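Local structure of reticulocyte binding protein (Streptococcus agalactiae COH1, 3FAW) at residues A[333-337]-A[628-632]; A[341-345]-A[662-668]; A[643-648]-A[658-662]. The protein probably hydrolyses alpha-1,6-glycosidic linkages in pullulan and related alpha-glucans, as a cell-wall-anchored pullulanase of group B Streptococcus. Residues are numbered along the deposited sequence.

Interaction 1 (A[333-337]-A[628-632]); sequences TAYTS and RLLNP
Tyr335 lays one face of its ring over Leu630: CB of Leu630 stands 3.6 Å from the centroid of the Tyr335 ring and only 2° off its normal, a nearly ideal CH-pi contact. Both segments are loop. Residues 333-337 enter in a turn-like conformation at Thr333 and become extended from Ala334 to Thr336; residues 628-632 pass through two successive inverse gamma turns, centred on Leu629 and Leu630 and closed by weak hydrogen bonds from Leu630 N to Arg628 O (3.1 Å) and from Asn631 N to Leu629 O (3.0 Å). The backbones come closest at Tyr335 and Asn631, with CA atoms 5.3 Å apart. Tyr335 takes chi1 m and directs its CB toward the other segment, so that its CD2 lies 3.4 Å from Leu630 O and its CD1 3.6 Å from Arg628 O. Leu630, in the mt rotamer, carries CD1 to 3.7 Å from Tyr335 CZ. Leu629, in tp, brings CD1 to 4.1 Å from Tyr335 CB. Asn631, chi1 t, sends ND2 to Tyr335 O at 2.8 Å, with an N-H...O angle of 168°. Ala669 and Ile670 of helix 668-671 also touch the tyrosine side chain. The contact sits near the surface and joins the long loops that follow the second and eighth strands of the TIM barrel, 312-315 and 614-618. It is thus mainly the tyrosine ring against leucine carbons and backbone carbonyls; the one hydrogen bond runs to a backbone acceptor, Tyr335 O, and so does not depend on the tyrosine side chain.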
loop_
_atom_site.group_PDB
_atom_site.type_symbol
_atom_site.label_atom_id
_atom_site.label_comp_id
_atom_site.label_asym_id
_atom_site.label_seq_id
_atom_site.Cartn_x
_atom_site.Cartn_y
_atom_site.Cartn_z
ATOM N N THR A 333 18.817 -13.349 13.725
ATOM C CA THR A 333 19.878 -12.503 14.278
ATOM C C THR A 333 21.056 -12.309 13.322
ATOM O O THR A 333 21.797 -11.330 13.442
ATOM C CB THR A 333 20.399 -13.091 15.594
ATOM O OG1 THR A 333 20.912 -14.407 15.356
ATOM C CG2 THR A 333 19.278 -13.161 16.623
ATOM N N ALA A 334 21.237 -13.245 12.393
ATOM C CA ALA A 334 22.227 -13.090 11.332
ATOM C C ALA A 334 21.762 -12.018 10.352
ATOM O O ALA A 334 20.559 -11.867 10.108
ATOM C CB ALA A 334 22.446 -14.410 10.606
ATOM N N TYR A 335 22.712 -11.267 9.806
ATOM C CA TYR A 335 22.411 -10.258 8.791
ATOM C C TYR A 335 22.355 -10.920 7.418
ATOM O O TYR A 335 23.394 -11.232 6.830
ATOM C CB TYR A 335 23.459 -9.143 8.794
ATOM C CG TYR A 335 23.376 -8.219 9.989
ATOM C CD1 TYR A 335 22.855 -6.938 9.867
ATOM C CD2 TYR A 335 23.824 -8.628 11.242
ATOM C CE1 TYR A 335 22.784 -6.080 10.962
ATOM C CE2 TYR A 335 23.756 -7.780 12.345
ATOM C CZ TYR A 335 23.234 -6.510 12.196
ATOM O OH TYR A 335 23.161 -5.669 13.279
ATOM N N THR A 336 21.135 -11.140 6.927
ATOM C CA THR A 336 20.899 -11.739 5.611
ATOM C C THR A 336 19.808 -10.965 4.876
ATOM O O THR A 336 18.993 -10.285 5.501
ATOM C CB THR A 336 20.463 -13.217 5.726
ATOM O OG1 THR A 336 19.263 -13.310 6.506
ATOM C CG2 THR A 336 21.556 -14.058 6.374
ATOM N N SER A 337 19.791 -11.074 3.553
ATOM C CA SER A 337 18.807 -10.367 2.734
ATOM C C SER A 337 17.844 -11.312 2.004
ATOM O O SER A 337 17.089 -10.886 1.132
ATOM C CB SER A 337 19.523 -9.457 1.735
ATOM O OG SER A 337 20.393 -10.201 0.904
ATOM N N ARG A 628 22.454 -1.632 6.731
ATOM C CA ARG A 628 23.789 -2.105 6.370
ATOM C C ARG A 628 23.914 -3.601 6.661
ATOM O O ARG A 628 23.462 -4.073 7.703
ATOM C CB ARG A 628 24.872 -1.334 7.141
ATOM C CG ARG A 628 26.279 -1.466 6.533
ATOM C CD ARG A 628 27.389 -1.285 7.559
ATOM N NE ARG A 628 27.612 0.112 7.942
ATOM C CZ ARG A 628 28.753 0.792 7.796
ATOM N NH1 ARG A 628 29.835 0.239 7.259
ATOM N NH2 ARG A 628 28.810 2.056 8.198
ATOM N N LEU A 629 24.532 -4.331 5.735
ATOM C CA LEU A 629 24.697 -5.778 5.855
ATOM C C LEU A 629 25.951 -6.100 6.673
ATOM O O LEU A 629 27.046 -6.257 6.123
ATOM C CB LEU A 629 24.772 -6.413 4.460
ATOM C CG LEU A 629 24.697 -7.939 4.344
ATOM C CD1 LEU A 629 23.323 -8.459 4.747
ATOM C CD2 LEU A 629 25.039 -8.369 2.926
ATOM N N LEU A 630 25.776 -6.189 7.992
ATOM C CA LEU A 630 26.861 -6.525 8.922
ATOM C C LEU A 630 27.078 -8.038 9.014
ATOM O O LEU A 630 27.036 -8.621 10.103
ATOM C CB LEU A 630 26.567 -5.957 10.316
ATOM C CG LEU A 630 26.428 -4.438 10.434
ATOM C CD1 LEU A 630 25.994 -4.054 11.843
ATOM C CD2 LEU A 630 27.732 -3.747 10.075
ATOM N N ASN A 631 27.321 -8.660 7.863
ATOM C CA ASN A 631 27.587 -10.091 7.770
ATOM C C ASN A 631 29.079 -10.304 7.510
ATOM O O ASN A 631 29.616 -9.720 6.566
ATOM C CB ASN A 631 26.761 -10.694 6.632
ATOM C CG ASN A 631 26.802 -12.212 6.608
ATOM O OD1 ASN A 631 27.861 -12.816 6.433
ATOM N ND2 ASN A 631 25.641 -12.838 6.766
ATOM N N PRO A 632 29.755 -11.130 8.340
ATOM C CA PRO A 632 31.186 -11.431 8.163
ATOM C C PRO A 632 31.588 -11.839 6.742
ATOM O O PRO A 632 32.696 -11.524 6.304
ATOM C CB PRO A 632 31.420 -12.601 9.123
ATOM C CG PRO A 632 30.399 -12.432 10.181
ATOM C CD PRO A 632 29.198 -11.818 9.521
#

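Interaction 2 (A[341-345]-A[662-668]); sequences NYNWG and DSYDSSD. With CA (calcium ion), chain D.
Loop residues 342-345, neither helix nor strand, open the YNWGYDP signature of type I pullulanases and pack against a type I beta turn, Ser663 to Ser666, that leads into helix 668-671 with Ser667 as N-cap. The CA atoms of Trp344 and Tyr664 are 5.3 Å apart. Trp344 (chi1 m, chi2 -21°) turns an indole face to Tyr664, whose CB lies 3.7 Å from the centroid of the six-membered ring, a CH-pi contact; chi1 of 85° leads the phenol away. The outer carbons of the same ring come close to two polar atoms: CH2 is 3.4 Å from Asp662 OD1 and CZ2 3.4 Å from Ser663 OG, itself hydrogen-bonded to Asn671 OD1. Tyr342 (chi1 t, chi2 87°) runs along the turn, its CB 3.2 Å from Ser666 O and its CD2 edge 3.4 Å from Tyr664 O, while its hydroxyl bonds Asp277. Asn343, also t, folds into an Asx turn, OD1 accepting from Gly345 N at 3.0 Å. No direct hydrogen bond joins the segments; a calcium ion does. Asn340, four waters, Tyr342 O (2.3 Å) and Asp665 bind it; Asp665, chi1 t, accepts from Asp339 N through OD2 and holds OD1 2.4 Å from the calcium.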
loop_
_atom_site.group_PDB
_atom_site.type_symbol
_atom_site.label_atom_id
_atom_site.label_comp_id
_atom_site.label_asym_id
_atom_site.label_seq_id
_atom_site.Cartn_x
_atom_site.Cartn_y
_atom_site.Cartn_z
ATOM N N ASN A 341 11.898 -15.865 7.634
ATOM C CA ASN A 341 10.464 -15.945 7.923
ATOM C C ASN A 341 9.812 -14.562 7.852
ATOM O O ASN A 341 8.600 -14.442 7.642
ATOM C CB ASN A 341 10.226 -16.568 9.304
ATOM C CG ASN A 341 8.774 -16.957 9.536
ATOM O OD1 ASN A 341 8.147 -17.518 8.520
ATOM N ND2 ASN A 341 8.229 -16.765 10.624
ATOM N N TYR A 342 10.630 -13.529 8.044
ATOM C CA TYR A 342 10.222 -12.143 7.837
ATOM C C TYR A 342 9.524 -11.925 6.494
ATOM O O TYR A 342 9.909 -12.509 5.485
ATOM C CB TYR A 342 11.447 -11.228 7.901
ATOM C CG TYR A 342 11.087 -9.770 7.832
ATOM C CD1 TYR A 342 10.767 -9.067 8.981
ATOM C CD2 TYR A 342 11.037 -9.099 6.613
ATOM C CE1 TYR A 342 10.427 -7.737 8.927
ATOM C CE2 TYR A 342 10.693 -7.762 6.549
ATOM C CZ TYR A 342 10.389 -7.088 7.711
ATOM O OH TYR A 342 10.043 -5.760 7.668
ATOM N N ASN A 343 8.512 -11.062 6.491
ATOM C CA ASN A 343 7.790 -10.711 5.269
ATOM C C ASN A 343 7.123 -9.356 5.464
ATOM O O ASN A 343 6.461 -9.149 6.477
ATOM C CB ASN A 343 6.739 -11.787 4.968
ATOM C CG ASN A 343 6.203 -11.729 3.543
ATOM O OD1 ASN A 343 6.233 -10.690 2.880
ATOM N ND2 ASN A 343 5.698 -12.862 3.068
ATOM N N TRP A 344 7.308 -8.437 4.510
ATOM C CA TRP A 344 6.604 -7.147 4.542
ATOM C C TRP A 344 5.097 -7.364 4.509
ATOM O O TRP A 344 4.354 -6.671 5.203
ATOM C CB TRP A 344 6.992 -6.237 3.367
ATOM C CG TRP A 344 8.277 -5.481 3.519
ATOM C CD1 TRP A 344 8.933 -5.184 4.682
ATOM C CD2 TRP A 344 9.043 -4.882 2.463
ATOM N NE1 TRP A 344 10.071 -4.465 4.412
ATOM C CE2 TRP A 344 10.165 -4.267 3.059
ATOM C CE3 TRP A 344 8.900 -4.822 1.070
ATOM C CZ2 TRP A 344 11.134 -3.592 2.313
ATOM C CZ3 TRP A 344 9.869 -4.155 0.327
ATOM C CH2 TRP A 344 10.972 -3.550 0.952
ATOM N N GLY A 345 4.662 -8.310 3.678
ATOM C CA GLY A 345 3.253 -8.686 3.578
ATOM C C GLY A 345 2.593 -8.457 2.228
ATOM O O GLY A 345 1.365 -8.491 2.134
ATOM N N ASP A 662 16.235 -3.462 -0.742
ATOM C CA ASP A 662 14.939 -4.148 -0.826
ATOM C C ASP A 662 14.878 -5.233 0.239
ATOM O O ASP A 662 15.221 -6.390 -0.011
ATOM C CB ASP A 662 14.733 -4.718 -2.237
ATOM C CG ASP A 662 13.360 -5.359 -2.437
ATOM O OD1 ASP A 662 12.484 -5.255 -1.553
ATOM O OD2 ASP A 662 13.157 -5.968 -3.506
ATOM N N SER A 663 14.428 -4.849 1.432
ATOM C CA SER A 663 14.530 -5.712 2.611
ATOM C C SER A 663 13.264 -6.534 2.900
ATOM O O SER A 663 13.011 -6.912 4.041
ATOM C CB SER A 663 14.926 -4.874 3.835
ATOM O OG SER A 663 13.928 -3.928 4.162
ATOM N N TYR A 664 12.497 -6.844 1.857
ATOM C CA TYR A 664 11.252 -7.606 2.002
ATOM C C TYR A 664 11.460 -9.012 2.587
ATOM O O TYR A 664 10.566 -9.538 3.246
ATOM C CB TYR A 664 10.523 -7.701 0.653
ATOM C CG TYR A 664 10.981 -8.835 -0.251
ATOM C CD1 TYR A 664 10.148 -9.918 -0.516
ATOM C CD2 TYR A 664 12.247 -8.825 -0.835
ATOM C CE1 TYR A 664 10.557 -10.960 -1.340
ATOM C CE2 TYR A 664 12.667 -9.866 -1.662
ATOM C CZ TYR A 664 11.817 -10.928 -1.911
ATOM O OH TYR A 664 12.219 -11.962 -2.731
ATOM N N ASP A 665 12.633 -9.603 2.340
ATOM C CA ASP A 665 12.966 -10.967 2.785
ATOM C C ASP A 665 14.269 -10.968 3.617
ATOM O O ASP A 665 15.021 -11.947 3.627
ATOM C CB ASP A 665 13.101 -11.883 1.552
ATOM C CG ASP A 665 13.015 -13.374 1.886
ATOM O OD1 ASP A 665 12.365 -13.755 2.885
ATOM O OD2 ASP A 665 13.590 -14.181 1.123
ATOM N N SER A 666 14.519 -9.860 4.316
ATOM C CA SER A 666 15.724 -9.687 5.124
ATOM C C SER A 666 15.432 -10.006 6.583
ATOM O O SER A 666 14.275 -10.012 7.012
ATOM C CB SER A 666 16.258 -8.255 5.014
ATOM O OG SER A 666 16.790 -7.992 3.728
ATOM N N SER A 667 16.497 -10.250 7.342
ATOM C CA SER A 667 16.381 -10.641 8.745
ATOM C C SER A 667 15.927 -9.494 9.639
ATOM O O SER A 667 15.902 -8.331 9.223
ATOM C CB SER A 667 17.722 -11.161 9.255
ATOM O OG SER A 667 18.685 -10.120 9.269
ATOM N N ASP A 668 15.581 -9.837 10.877
ATOM C CA ASP A 668 15.312 -8.837 11.910
ATOM C C ASP A 668 16.536 -7.976 12.192
ATOM O O ASP A 668 16.395 -6.800 12.523
ATOM C CB ASP A 668 14.850 -9.503 13.205
ATOM C CG ASP A 668 13.466 -10.100 13.086
ATOM O OD1 ASP A 668 12.565 -9.423 12.549
ATOM O OD2 ASP A 668 13.281 -11.248 13.530
HETATM CA CA CA D . 10.219 -14.103 3.829
HETATM O O HOH W 1 8.303 -15.079 5.039
HETATM O O HOH W 2 9.789 -12.025 2.677
HETATM O O HOH W 3 10.948 -16.662 3.353
HETATM O O HOH W 4 8.678 -14.904 1.950
#

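Interaction 3 (A[643-648]-A[658-662]); sequences LPNKAT and YFIHD
Tyr658, chi1 m, turns one face of its ring to Pro644: Pro644 CG lies 4.0 Å from the centroid of the Tyr658 ring, 18° off the normal, in a CH-pi contact, and Leu643 CD2 reaches Tyr658 CE1 at 4.0 Å. Tyr658 OH is hydrogen-bonded to Val638 N. Phe659 pairs with Thr648 as an antiparallel hydrogen-bonded pair, CA atoms 5.1 Å apart, with Thr648 N to Phe659 O at 2.6 Å and Phe659 N to Thr648 O at 2.8 Å; the end of the phenyl, chi1 m, leads away from the other segment and touches Asp580 of helix 578-586. Ile660 faces Ala647 in the non-hydrogen-bonded pair, CA atoms 4.3 Å apart, and in its mm rotamer sets CD1 3.8 Å from Ala647 CB. These strands, 647-649 and 658-660, form a two-stranded beta hairpin in the loop region after the eighth barrel strand, and a type II turn from Pro644 to Ala647, with Lys646 in left-handed backbone angles (57/37), leads into the first of them. Past the second strand, His661 N donates to Lys646 O at 3.0 Å, and chi1 p folds the imidazole back so that Lys646 O lies over one face and ND1 gives a weak hydrogen bond to Thr648 OG1 at 2.9 Å. Asp662, chi1 t, points its CB toward the other segment and forms a long salt bridge, OD2 to Lys646 NZ at 3.8 Å.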
loop_
_atom_site.group_PDB
_atom_site.type_symbol
_atom_site.label_atom_id
_atom_site.label_comp_id
_atom_site.label_asym_id
_atom_site.label_seq_id
_atom_site.Cartn_x
_atom_site.Cartn_y
_atom_site.Cartn_z
ATOM N N LEU A 643 27.474 -11.857 -5.205
ATOM C CA LEU A 643 26.838 -10.661 -4.646
ATOM C C LEU A 643 25.684 -11.009 -3.710
ATOM O O LEU A 643 24.933 -11.953 -3.971
ATOM C CB LEU A 643 26.311 -9.749 -5.759
ATOM C CG LEU A 643 27.358 -8.982 -6.565
ATOM C CD1 LEU A 643 26.731 -8.361 -7.807
ATOM C CD2 LEU A 643 28.030 -7.917 -5.708
ATOM N N PRO A 644 25.531 -10.240 -2.616
ATOM C CA PRO A 644 24.391 -10.439 -1.727
ATOM C C PRO A 644 23.108 -9.946 -2.383
ATOM O O PRO A 644 23.142 -9.007 -3.183
ATOM C CB PRO A 644 24.743 -9.590 -0.502
ATOM C CG PRO A 644 25.654 -8.547 -1.011
ATOM C CD PRO A 644 26.404 -9.143 -2.161
ATOM N N ASN A 645 21.990 -10.580 -2.046
ATOM C CA ASN A 645 20.714 -10.267 -2.677
ATOM C C ASN A 645 20.219 -8.867 -2.310
ATOM O O ASN A 645 20.260 -8.477 -1.142
ATOM C CB ASN A 645 19.660 -11.308 -2.285
ATOM C CG ASN A 645 18.376 -11.170 -3.080
ATOM O OD1 ASN A 645 18.401 -11.010 -4.303
ATOM N ND2 ASN A 645 17.241 -11.234 -2.386
ATOM N N LYS A 646 19.772 -8.118 -3.320
ATOM C CA LYS A 646 19.120 -6.817 -3.123
ATOM C C LYS A 646 19.979 -5.817 -2.345
ATOM O O LYS A 646 19.459 -5.019 -1.555
ATOM C CB LYS A 646 17.765 -7.007 -2.424
ATOM C CG LYS A 646 16.778 -7.903 -3.180
ATOM C CD LYS A 646 16.398 -7.319 -4.536
ATOM C CE LYS A 646 15.282 -8.119 -5.198
ATOM N NZ LYS A 646 14.909 -7.546 -6.519
ATOM N N ALA A 647 21.286 -5.845 -2.604
ATOM C CA ALA A 647 22.258 -5.019 -1.888
ATOM C C ALA A 647 22.904 -3.981 -2.805
ATOM O O ALA A 647 23.045 -4.196 -4.013
ATOM C CB ALA A 647 23.326 -5.894 -1.266
ATOM N N THR A 648 23.295 -2.858 -2.212
ATOM C CA THR A 648 23.952 -1.771 -2.933
ATOM C C THR A 648 25.320 -1.520 -2.304
ATOM O O THR A 648 25.430 -1.364 -1.088
ATOM C CB THR A 648 23.104 -0.480 -2.885
ATOM O OG1 THR A 648 21.903 -0.669 -3.647
ATOM C CG2 THR A 648 23.879 0.718 -3.437
ATOM N N TYR A 658 28.147 -3.190 1.889
ATOM C CA TYR A 658 26.845 -3.451 1.259
ATOM C C TYR A 658 25.671 -2.995 2.130
ATOM O O TYR A 658 25.639 -3.251 3.331
ATOM C CB TYR A 658 26.702 -4.937 0.914
ATOM C CG TYR A 658 27.660 -5.410 -0.161
ATOM C CD1 TYR A 658 27.396 -5.177 -1.508
ATOM C CD2 TYR A 658 28.829 -6.092 0.168
ATOM C CE1 TYR A 658 28.273 -5.615 -2.503
ATOM C CE2 TYR A 658 29.713 -6.533 -0.814
ATOM C CZ TYR A 658 29.428 -6.292 -2.148
ATOM O OH TYR A 658 30.298 -6.720 -3.128
ATOM N N PHE A 659 24.717 -2.310 1.497
ATOM C CA PHE A 659 23.505 -1.813 2.150
ATOM C C PHE A 659 22.286 -2.335 1.381
ATOM O O PHE A 659 22.277 -2.341 0.151
ATOM C CB PHE A 659 23.487 -0.277 2.161
ATOM C CG PHE A 659 24.636 0.355 2.919
ATOM C CD1 PHE A 659 24.417 0.995 4.129
ATOM C CD2 PHE A 659 25.928 0.329 2.409
ATOM C CE1 PHE A 659 25.466 1.590 4.822
ATOM C CE2 PHE A 659 26.983 0.915 3.095
ATOM C CZ PHE A 659 26.753 1.546 4.305
ATOM N N ILE A 660 21.254 -2.758 2.106
ATOM C CA ILE A 660 20.087 -3.392 1.486
ATOM C C ILE A 660 19.062 -2.361 1.014
ATOM O O ILE A 660 18.597 -1.531 1.797
ATOM C CB ILE A 660 19.411 -4.395 2.448
ATOM C CG1 ILE A 660 20.415 -5.464 2.914
ATOM C CG2 ILE A 660 18.206 -5.051 1.783
ATOM C CD1 ILE A 660 21.136 -6.200 1.788
ATOM N N HIS A 661 18.719 -2.430 -0.273
ATOM C CA HIS A 661 17.736 -1.528 -0.882
ATOM C C HIS A 661 16.361 -2.178 -1.067
ATOM O O HIS A 661 15.423 -1.521 -1.508
ATOM C CB HIS A 661 18.245 -0.996 -2.230
ATOM C CG HIS A 661 18.479 -2.059 -3.256
ATOM N ND1 HIS A 661 19.724 -2.607 -3.488
ATOM C CD2 HIS A 661 17.630 -2.671 -4.117
ATOM C CE1 HIS A 661 19.629 -3.515 -4.444
ATOM N NE2 HIS A 661 18.371 -3.574 -4.841
ATOM N N ASP A 662 16.235 -3.462 -0.742
ATOM C CA ASP A 662 14.939 -4.148 -0.826
ATOM C C ASP A 662 14.878 -5.233 0.239
ATOM O O ASP A 662 15.221 -6.390 -0.011
ATOM C CB ASP A 662 14.733 -4.718 -2.237
ATOM C CG ASP A 662 13.360 -5.359 -2.437
ATOM O OD1 ASP A 662 12.484 -5.255 -1.553
ATOM O OD2 ASP A 662 13.157 -5.968 -3.506
#

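How the interactions relate
The three contacts form one connected region on the same side of the chain's centre, with centres about 10 Å (interactions 1 and 3) and about 13 Å (2 with 1 or 3) apart. Two loops supply all of it: the one after barrel strand 312-315 and the one between barrel strand 614-618 and helix 668-671. The segments of interactions 1 and 2 alternate along the chain; interaction 3 opens after 1 closes, is nested within 2 and shares Asp662 with it. Thr336 with Ser667, Ser337 with Asn645 and Leu629 with Tyr658 probably hydrogen-bond between contacts. Only interactions 1 and 2 join the two loops, through Tyr335 packing and the calcium site; interaction 3 shapes the second loop from within.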